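Local coordinates for protein Glucanase/chitosanase (Paenibacillus fukuinensis, PDB 4ZY9) that binds chitosan as a CBM32 carbohydrate-binding module, a beta-sandwich piece of a larger chitosanase/glucanase that probably hydrolyses glycosidic bonds, at residues G44-Q48 / R122-Y128; Y71-Y75 / T97-D103; A10-A15 / A27-G33. The protein carries 1 engineered substitution. The contacts are given in a common frame with arbitrary orientation. Where two conformers were deposited one is given. Numbering follows the deposited sequence.

In the fold
All three contacts are partly buried; contact 1 joins two loops at an end of the beta-sandwich, while contacts 2 and 3 set loops and turns against the ends of strands. Contacts 1 and 2, centres about 11 Å apart, are neighbours: G123 N probably hydrogen-bonds Y71 O (2.8 Å), and Y128 CE2 packs on A72 CB (3.7 Å). Contact 3 lies across the chain's centre from contact 2, the centres of these two about 20 Å apart. Chemistry differs with place. Contact 1 rests on a salt bridge, contact 2 on a tyrosine–aspartate bond between the two sheets plus tight glycine backbone, and contact 3 on a buried phenylalanine against edge strand 14-17, with waters bridging the two segments at its exposed side.

Contact 1: residues G44-Q48 / R122-Y128; sequences GVDPQ and RGTPYGY
This is a polar loop-to-loop contact at one end of the beta-sandwich, between the loop leading into strand 48-54 and the one joining strands 114-122 and 129-136. The segments approach with CA distances of 5.6 Å for G44–Y126, 7.7 Å for D46–R122 and 6.9 Å for Q48–Y128. Its centre is a bidentate salt bridge: R122 (m, t, m) gives NE to D46 OD1 (2.8 Å) and NH2 to D46 OD2 (2.9 Å), with D46 in rotamer m. Y128 OH (chi1 m) donates to the same D46 OD1 at 2.6 Å, and a water links D46 OD2 (2.7 Å) with R122 N (3.0 Å). CBM32 modules generally bind sugar through loops at an edge of such a sandwich. G44, at phi/psi 82/8, a conformation calling for glycine, sends its N to Y126 O (2.9 Å), which also accepts from R122 NH1 (2.8 Å); G44 CA and V45 N lie over one guanidinium face. T124 OG1 accepts from Y126 N at 3.1 Å, an ST turn. After the cis peptide before P47, Q48 CG rests 3.3 Å from Y128 CD1, while Y128 N hydrogen-bonds the S41 hydroxyl.

Contact 2: residues Y71-Y75 / T97-D103; sequences YASSY and TGDGGID
The chain turns a corner at S73 and S74, which both face V121 as a classic beta bulge, and strand 75-80 follows; Y71 to S73 run alongside the glycine-rich turn G98–G101. CA atoms are 3.9 Å apart at S73–G98 and 5.0 Å at Y71–G100. G98 N donates to S73 O at 2.8 Å (angle 163°). G98 itself is extended (-62/151), and a CB there would come within 2.6 Å of A72 O. G100 (73/-157) and G101 (61/-133) have positive phi; at G100 a CB would also clash with Y71 CD1, so absent side chains let the backbones close. The Y71 ring (chi1 p) lays one face over the D99–G100 peptide, with Y71 CD2 3.4 Å from G100 N and Y71 CE2 3.9 Å from D99 C. Y75, also p, reaches across with its hydroxyl, which donates to D103 OD2 at 2.6 Å; D103 is in rotamer m. One water fills the gap between the segments, donating to A72 O and D103 OD2 (both 2.9 Å) and accepting from G100 N (2.8 Å). In this beta-sandwich Y75 starts strand 75-80 of one sheet and D103 belongs to strand 102-107 of the other, so their bond spans the two sheets; W67 NE1, at the end of strand 57-67, donates to D103 OD2 as well.

Contact 3: residues A10-A15 / A27-G33; sequences ALNKTA and ASRAFDG
A type II beta turn, A10 to K13, leads into strand 14-17, an edge strand of one sheet of the beta-sandwich, and packs on a short helix-like turn, 27-30, with F31 as the inserted side chain. A10 points its CB at the F31 ring (CB to CD1, 3.8 Å), and its O accepts from K13 N at 3.2 Å to close the turn. L11 (-60/127; rotamer t, p) passes its CA 3.6 Å from F31 O and lays CD1 3.5 Å from G33 CA; G33, at 81/12, has no CB to clash there. N12, with positive phi (70/12), donates its N to F31 O at 2.8 Å (angle 173°), and a water 3.3 Å from N12 ND2 and 2.9 Å from D32 O bridges the two; the D32 carboxylate turns to T37 and S34. K13 O sits 4.1 Å from F31 CB. A15 faces the second segment, its CB 3.4 Å from F31 CE2 and 3.8 Å from A27 CB. The F31 ring (chi1 m) continues inward onto I50, V52 and F133, joining the segment to strands 48-54 and 129-136. At the solvent side, another water donates to A15 O at 3.2 Å and accepts from S28 N at 3.0 Å.

Contact 1: residues G44-Q48 / R122-Y128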
loop_
_atom_site.group_PDB
_atom_site.type_symbol
_atom_site.label_atom_id
_atom_site.label_comp_id
_atom_site.label_asym_id
_atom_site.label_seq_id
_atom_site.Cartn_x
_atom_site.Cartn_y
_atom_site.Cartn_z
ATOM N N GLY A 44 3.499 -15.547 7.490
ATOM C CA GLY A 44 4.714 -16.363 7.478
ATOM C C GLY A 44 5.588 -16.315 6.245
ATOM O O GLY A 44 6.551 -17.102 6.155
ATOM N N VAL A 45 5.340 -15.446 5.291
ATOM C CA VAL A 45 5.970 -15.493 4.018
ATOM C C VAL A 45 6.274 -14.111 3.513
ATOM O O VAL A 45 5.408 -13.198 3.467
ATOM C CB VAL A 45 5.059 -16.128 2.958
ATOM C CG1 VAL A 45 5.583 -16.039 1.555
ATOM C CG2 VAL A 45 4.683 -17.569 3.230
ATOM N N ASP A 46 7.549 -13.893 3.159
ATOM C CA ASP A 46 8.030 -12.654 2.557
ATOM C C ASP A 46 8.348 -12.860 1.118
ATOM O O ASP A 46 8.837 -14.004 0.769
ATOM C CB ASP A 46 9.309 -12.203 3.295
ATOM C CG ASP A 46 9.043 -11.988 4.761
ATOM O OD1 ASP A 46 8.095 -11.225 5.101
ATOM O OD2 ASP A 46 9.726 -12.586 5.597
ATOM N N PRO A 47 8.189 -11.931 0.224
ATOM C CA PRO A 47 7.576 -10.612 0.468
ATOM C C PRO A 47 6.084 -10.676 0.356
ATOM O O PRO A 47 5.481 -11.696 -0.000
ATOM C CB PRO A 47 8.145 -9.761 -0.695
ATOM C CG PRO A 47 8.144 -10.770 -1.889
ATOM C CD PRO A 47 8.540 -12.095 -1.212
ATOM N N GLN A 48 5.403 -9.596 0.662
ATOM C CA GLN A 48 4.011 -9.359 0.338
ATOM C C GLN A 48 3.816 -7.988 -0.178
ATOM O O GLN A 48 4.636 -7.100 0.098
ATOM C CB GLN A 48 3.075 -9.602 1.528
ATOM C CG GLN A 48 3.214 -10.967 2.122
ATOM C CD GLN A 48 2.688 -12.141 1.286
ATOM O OE1 GLN A 48 3.091 -13.329 1.577
ATOM N NE2 GLN A 48 1.760 -11.928 0.445
ATOM N N ARG A 122 8.968 -8.345 7.880
ATOM C CA ARG A 122 7.964 -8.112 8.827
ATOM C C ARG A 122 8.470 -7.751 10.203
ATOM O O ARG A 122 9.507 -8.238 10.672
ATOM C CB ARG A 122 7.100 -9.378 9.010
ATOM C CG ARG A 122 6.230 -9.685 7.787
ATOM C CD ARG A 122 5.674 -11.137 7.812
ATOM N NE ARG A 122 6.747 -12.085 7.447
ATOM C CZ ARG A 122 7.042 -13.200 8.087
ATOM N NH1 ARG A 122 6.313 -13.625 9.107
ATOM N NH2 ARG A 122 8.113 -13.880 7.637
ATOM N N GLY A 123 7.714 -6.897 10.869
ATOM C CA GLY A 123 7.989 -6.550 12.259
ATOM C C GLY A 123 7.490 -7.575 13.245
ATOM O O GLY A 123 7.832 -7.393 14.538
ATOM N N THR A 124 6.685 -8.514 12.835
ATOM C CA THR A 124 6.095 -9.559 13.674
ATOM C C THR A 124 6.286 -10.877 12.947
ATOM O O THR A 124 6.616 -10.950 11.818
ATOM C CB THR A 124 4.601 -9.322 13.921
ATOM O OG1 THR A 124 3.863 -9.689 12.746
ATOM C CG2 THR A 124 4.308 -7.874 14.386
ATOM N N PRO A 125 5.911 -12.012 13.627
ATOM C CA PRO A 125 5.957 -13.320 12.934
ATOM C C PRO A 125 4.760 -13.647 12.158
ATOM O O PRO A 125 4.553 -14.804 11.711
ATOM C CB PRO A 125 6.157 -14.333 14.048
ATOM C CG PRO A 125 5.783 -13.618 15.280
ATOM C CD PRO A 125 5.663 -12.169 15.060
ATOM N N TYR A 126 3.869 -12.662 11.912
ATOM C CA TYR A 126 2.561 -12.950 11.297
ATOM C C TYR A 126 2.661 -12.591 9.822
ATOM O O TYR A 126 3.553 -13.114 9.144
ATOM C CB TYR A 126 1.396 -12.286 12.054
ATOM C CG TYR A 126 1.422 -12.678 13.513
ATOM C CD1 TYR A 126 1.348 -13.979 13.863
ATOM C CD2 TYR A 126 1.759 -11.780 14.506
ATOM C CE1 TYR A 126 1.463 -14.379 15.222
ATOM C CE2 TYR A 126 1.902 -12.143 15.870
ATOM C CZ TYR A 126 1.750 -13.438 16.221
ATOM O OH TYR A 126 1.850 -13.905 17.503
ATOM N N GLY A 127 1.724 -11.760 9.290
ATOM C CA GLY A 127 1.791 -11.339 7.902
ATOM C C GLY A 127 2.090 -9.798 7.831
ATOM O O GLY A 127 2.823 -9.255 8.667
ATOM N N TYR A 128 1.434 -9.186 6.856
ATOM C CA TYR A 128 1.448 -7.772 6.596
ATOM C C TYR A 128 0.008 -7.298 6.619
ATOM O O TYR A 128 -0.824 -7.960 5.937
ATOM C CB TYR A 128 2.099 -7.413 5.274
ATOM C CG TYR A 128 3.515 -7.810 5.074
ATOM C CD1 TYR A 128 3.910 -9.127 4.831
ATOM C CD2 TYR A 128 4.501 -6.822 5.072
ATOM C CE1 TYR A 128 5.248 -9.449 4.618
ATOM C CE2 TYR A 128 5.777 -7.192 4.860
ATOM C CZ TYR A 128 6.171 -8.480 4.641
ATOM O OH TYR A 128 7.554 -8.756 4.442
HETATM O O HOH W 1 10.239 -11.015 7.691
#

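Contact 2: residues Y71-Y75 / T97-D103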
loop_
_atom_site.group_PDB
_atom_site.type_symbol
_atom_site.label_atom_id
_atom_site.label_comp_id
_atom_site.label_asym_id
_atom_site.label_seq_id
_atom_site.Cartn_x
_atom_site.Cartn_y
_atom_site.Cartn_z
ATOM N N TYR A 71 2.999 -5.058 11.057
ATOM C CA TYR A 71 3.568 -4.069 10.167
ATOM C C TYR A 71 4.834 -4.556 9.404
ATOM O O TYR A 71 5.441 -5.571 9.801
ATOM C CB TYR A 71 3.878 -2.776 10.956
ATOM C CG TYR A 71 5.027 -2.927 11.980
ATOM C CD1 TYR A 71 4.750 -3.341 13.257
ATOM C CD2 TYR A 71 6.330 -2.707 11.654
ATOM C CE1 TYR A 71 5.764 -3.516 14.191
ATOM C CE2 TYR A 71 7.339 -2.891 12.581
ATOM C CZ TYR A 71 7.026 -3.265 13.835
ATOM O OH TYR A 71 8.066 -3.379 14.778
ATOM N N ALA A 72 5.241 -3.794 8.374
ATOM C CA ALA A 72 6.479 -4.110 7.673
ATOM C C ALA A 72 7.582 -3.247 8.226
ATOM O O ALA A 72 7.397 -2.032 8.355
ATOM C CB ALA A 72 6.368 -3.773 6.225
ATOM N N SER A 73 8.706 -3.840 8.624
ATOM C CA SER A 73 9.873 -3.085 8.974
ATOM C C SER A 73 10.753 -2.782 7.774
ATOM O O SER A 73 11.470 -1.778 7.840
ATOM C CB SER A 73 10.661 -3.770 10.083
ATOM O OG SER A 73 11.171 -5.009 9.682
ATOM N N SER A 74 10.711 -3.615 6.715
ATOM C CA SER A 74 11.316 -3.240 5.488
ATOM C C SER A 74 10.261 -3.144 4.432
ATOM O O SER A 74 9.602 -4.202 4.249
ATOM C CB SER A 74 12.476 -4.181 5.005
ATOM O OG SER A 74 13.585 -4.111 5.881
ATOM N N TYR A 75 10.098 -2.041 3.779
ATOM C CA TYR A 75 9.158 -1.909 2.621
ATOM C C TYR A 75 9.569 -0.810 1.786
ATOM O O TYR A 75 10.380 0.101 2.192
ATOM C CB TYR A 75 7.739 -1.760 3.069
ATOM C CG TYR A 75 7.448 -0.439 3.805
ATOM C CD1 TYR A 75 6.921 0.616 3.065
ATOM C CD2 TYR A 75 7.531 -0.325 5.176
ATOM C CE1 TYR A 75 6.637 1.833 3.705
ATOM C CE2 TYR A 75 7.129 0.857 5.816
ATOM C CZ TYR A 75 6.666 1.878 5.018
ATOM O OH TYR A 75 6.286 3.107 5.581
ATOM N N THR A 97 13.681 0.280 8.612
ATOM C CA THR A 97 13.462 0.578 10.030
ATOM C C THR A 97 12.057 0.976 10.290
ATOM O O THR A 97 11.727 1.802 11.187
ATOM C CB THR A 97 14.436 1.683 10.502
ATOM O OG1 THR A 97 14.253 2.814 9.716
ATOM C CG2 THR A 97 15.869 1.119 10.462
ATOM N N GLY A 98 11.082 0.416 9.537
ATOM C CA GLY A 98 9.682 0.771 9.754
ATOM C C GLY A 98 9.312 0.342 11.182
ATOM O O GLY A 98 9.769 -0.674 11.647
ATOM N N ASP A 99 8.375 1.093 11.720
ATOM C CA ASP A 99 7.977 0.964 13.093
ATOM C C ASP A 99 6.489 0.820 13.250
ATOM O O ASP A 99 5.995 0.852 14.362
ATOM C CB ASP A 99 8.480 2.152 13.959
ATOM C CG ASP A 99 7.829 3.464 13.566
ATOM O OD1 ASP A 99 7.113 3.618 12.619
ATOM O OD2 ASP A 99 8.079 4.527 14.282
ATOM N N GLY A 100 5.705 0.625 12.194
ATOM C CA GLY A 100 4.302 0.439 12.272
ATOM C C GLY A 100 3.532 1.709 12.603
ATOM O O GLY A 100 4.007 2.817 12.406
ATOM N N GLY A 101 2.371 1.500 13.126
ATOM C CA GLY A 101 1.490 2.613 13.400
ATOM C C GLY A 101 1.125 3.377 12.193
ATOM O O GLY A 101 0.819 2.794 11.147
ATOM N N ILE A 102 1.201 4.711 12.237
ATOM C CA ILE A 102 1.021 5.515 11.004
ATOM C C ILE A 102 2.350 5.783 10.405
ATOM O O ILE A 102 3.345 6.132 11.202
ATOM C CB ILE A 102 0.311 6.864 11.392
ATOM C CG1 ILE A 102 -1.066 6.574 11.976
ATOM C CG2 ILE A 102 0.280 7.769 10.227
ATOM C CD1 ILE A 102 -1.761 7.706 12.698
ATOM N N ASP A 103 2.494 5.593 9.100
ATOM C CA ASP A 103 3.643 6.001 8.301
ATOM C C ASP A 103 3.125 6.973 7.326
ATOM O O ASP A 103 2.098 6.695 6.683
ATOM C CB ASP A 103 4.310 4.851 7.604
ATOM C CG ASP A 103 5.062 3.941 8.535
ATOM O OD1 ASP A 103 5.273 4.281 9.733
ATOM O OD2 ASP A 103 5.386 2.814 8.024
HETATM O O HOH W 2 6.276 0.412 9.428
#

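Contact 3: residues A10-A15 / A27-G33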
loop_
_atom_site.group_PDB
_atom_site.type_symbol
_atom_site.label_atom_id
_atom_site.label_comp_id
_atom_site.label_asym_id
_atom_site.label_seq_id
_atom_site.Cartn_x
_atom_site.Cartn_y
_atom_site.Cartn_z
ATOM N N ALA A 10 -7.039 7.427 -3.591
ATOM C CA ALA A 10 -7.182 5.975 -3.600
ATOM C C ALA A 10 -8.475 5.466 -3.011
ATOM O O ALA A 10 -8.731 4.258 -3.006
ATOM C CB ALA A 10 -6.023 5.352 -2.833
ATOM N N LEU A 11 -9.286 6.391 -2.450
ATOM C CA LEU A 11 -10.512 5.921 -1.754
ATOM C C LEU A 11 -11.460 5.164 -2.657
ATOM O O LEU A 11 -11.832 5.607 -3.712
ATOM C CB LEU A 11 -11.176 7.182 -1.147
ATOM C CG LEU A 11 -12.445 6.913 -0.341
ATOM C CD1 LEU A 11 -12.077 6.144 0.922
ATOM C CD2 LEU A 11 -13.209 8.154 -0.047
ATOM N N ASN A 12 -11.831 3.996 -2.240
ATOM C CA ASN A 12 -12.833 3.212 -2.987
ATOM C C ASN A 12 -12.316 2.684 -4.309
ATOM O O ASN A 12 -13.143 2.295 -5.105
ATOM C CB ASN A 12 -14.122 4.046 -3.247
ATOM C CG ASN A 12 -14.793 4.535 -1.960
ATOM O OD1 ASN A 12 -15.271 5.694 -1.892
ATOM N ND2 ASN A 12 -14.745 3.712 -0.898
ATOM N N LYS A 13 -10.999 2.741 -4.588
ATOM C CA LYS A 13 -10.450 2.300 -5.844
ATOM C C LYS A 13 -10.110 0.824 -5.743
ATOM O O LYS A 13 -10.018 0.252 -4.673
ATOM C CB LYS A 13 -9.205 3.053 -6.147
ATOM C CG LYS A 13 -9.385 4.525 -6.389
ATOM C CD LYS A 13 -10.304 4.823 -7.563
ATOM C CE LYS A 13 -10.105 6.203 -8.062
ATOM N NZ LYS A 13 -10.700 7.029 -7.026
ATOM N N THR A 14 -9.960 0.175 -6.901
ATOM C CA THR A 14 -9.709 -1.300 -6.919
ATOM C C THR A 14 -8.254 -1.578 -6.500
ATOM O O THR A 14 -7.331 -0.964 -6.974
ATOM C CB THR A 14 -9.899 -1.779 -8.381
ATOM O OG1 THR A 14 -11.216 -1.413 -8.863
ATOM C CG2 THR A 14 -9.723 -3.295 -8.502
ATOM N N ALA A 15 -8.156 -2.549 -5.654
ATOM C CA ALA A 15 -6.876 -2.920 -5.092
ATOM C C ALA A 15 -6.503 -4.374 -5.372
ATOM O O ALA A 15 -7.448 -5.218 -5.490
ATOM C CB ALA A 15 -6.766 -2.653 -3.571
ATOM N N ALA A 27 -7.761 -7.068 -0.255
ATOM C CA ALA A 27 -6.948 -5.846 -0.524
ATOM C C ALA A 27 -7.808 -4.599 -0.485
ATOM O O ALA A 27 -7.362 -3.573 0.044
ATOM C CB ALA A 27 -6.274 -6.004 -1.871
ATOM N N SER A 28 -9.029 -4.686 -0.983
ATOM C CA SER A 28 -9.949 -3.559 -0.975
ATOM C C SER A 28 -10.141 -2.926 0.383
ATOM O O SER A 28 -10.506 -1.774 0.474
ATOM C CB SER A 28 -11.364 -3.989 -1.612
ATOM O OG SER A 28 -11.968 -4.912 -0.685
ATOM N N ARG A 29 -10.041 -3.681 1.439
ATOM C CA ARG A 29 -10.330 -3.163 2.757
ATOM C C ARG A 29 -9.374 -2.134 3.214
ATOM O O ARG A 29 -9.690 -1.324 4.100
ATOM C CB ARG A 29 -10.361 -4.301 3.790
ATOM C CG ARG A 29 -11.238 -5.519 3.480
ATOM C CD ARG A 29 -12.592 -5.121 3.278
ATOM N NE ARG A 29 -13.427 -6.279 2.939
ATOM C CZ ARG A 29 -14.036 -7.105 3.798
ATOM N NH1 ARG A 29 -13.853 -7.022 5.147
ATOM N NH2 ARG A 29 -14.863 -8.059 3.269
ATOM N N ALA A 30 -8.161 -2.072 2.631
ATOM C CA ALA A 30 -7.231 -0.944 2.969
ATOM C C ALA A 30 -7.674 0.339 2.338
ATOM O O ALA A 30 -7.166 1.426 2.725
ATOM C CB ALA A 30 -5.847 -1.311 2.539
ATOM N N PHE A 31 -8.622 0.355 1.396
ATOM C CA PHE A 31 -9.000 1.524 0.598
ATOM C C PHE A 31 -10.351 2.007 0.842
ATOM O O PHE A 31 -10.885 2.807 0.058
ATOM C CB PHE A 31 -8.682 1.181 -0.876
ATOM C CG PHE A 31 -7.232 0.931 -1.084
ATOM C CD1 PHE A 31 -6.393 1.964 -1.259
ATOM C CD2 PHE A 31 -6.756 -0.342 -1.079
ATOM C CE1 PHE A 31 -5.052 1.684 -1.410
ATOM C CE2 PHE A 31 -5.404 -0.615 -1.273
ATOM C CZ PHE A 31 -4.565 0.439 -1.395
ATOM N N ASP A 32 -11.001 1.527 1.879
ATOM C CA ASP A 32 -12.414 1.850 2.123
ATOM C C ASP A 32 -12.653 3.038 3.032
ATOM O O ASP A 32 -13.780 3.352 3.328
ATOM C CB ASP A 32 -13.164 0.625 2.618
ATOM C CG ASP A 32 -12.762 0.152 4.036
ATOM O OD1 ASP A 32 -11.867 0.771 4.631
ATOM O OD2 ASP A 32 -13.429 -0.797 4.506
ATOM N N GLY A 33 -11.622 3.718 3.446
ATOM C CA GLY A 33 -11.804 4.895 4.204
ATOM C C GLY A 33 -12.082 4.617 5.666
ATOM O O GLY A 33 -12.344 5.606 6.402
HETATM O O HOH W 3 -15.913 2.592 1.471
HETATM O O HOH W 4 -15.709 5.061 1.941
HETATM O O HOH W 5 -11.514 0.243 -1.644
HETATM O O HOH W 6 -9.334 -6.567 -3.314
#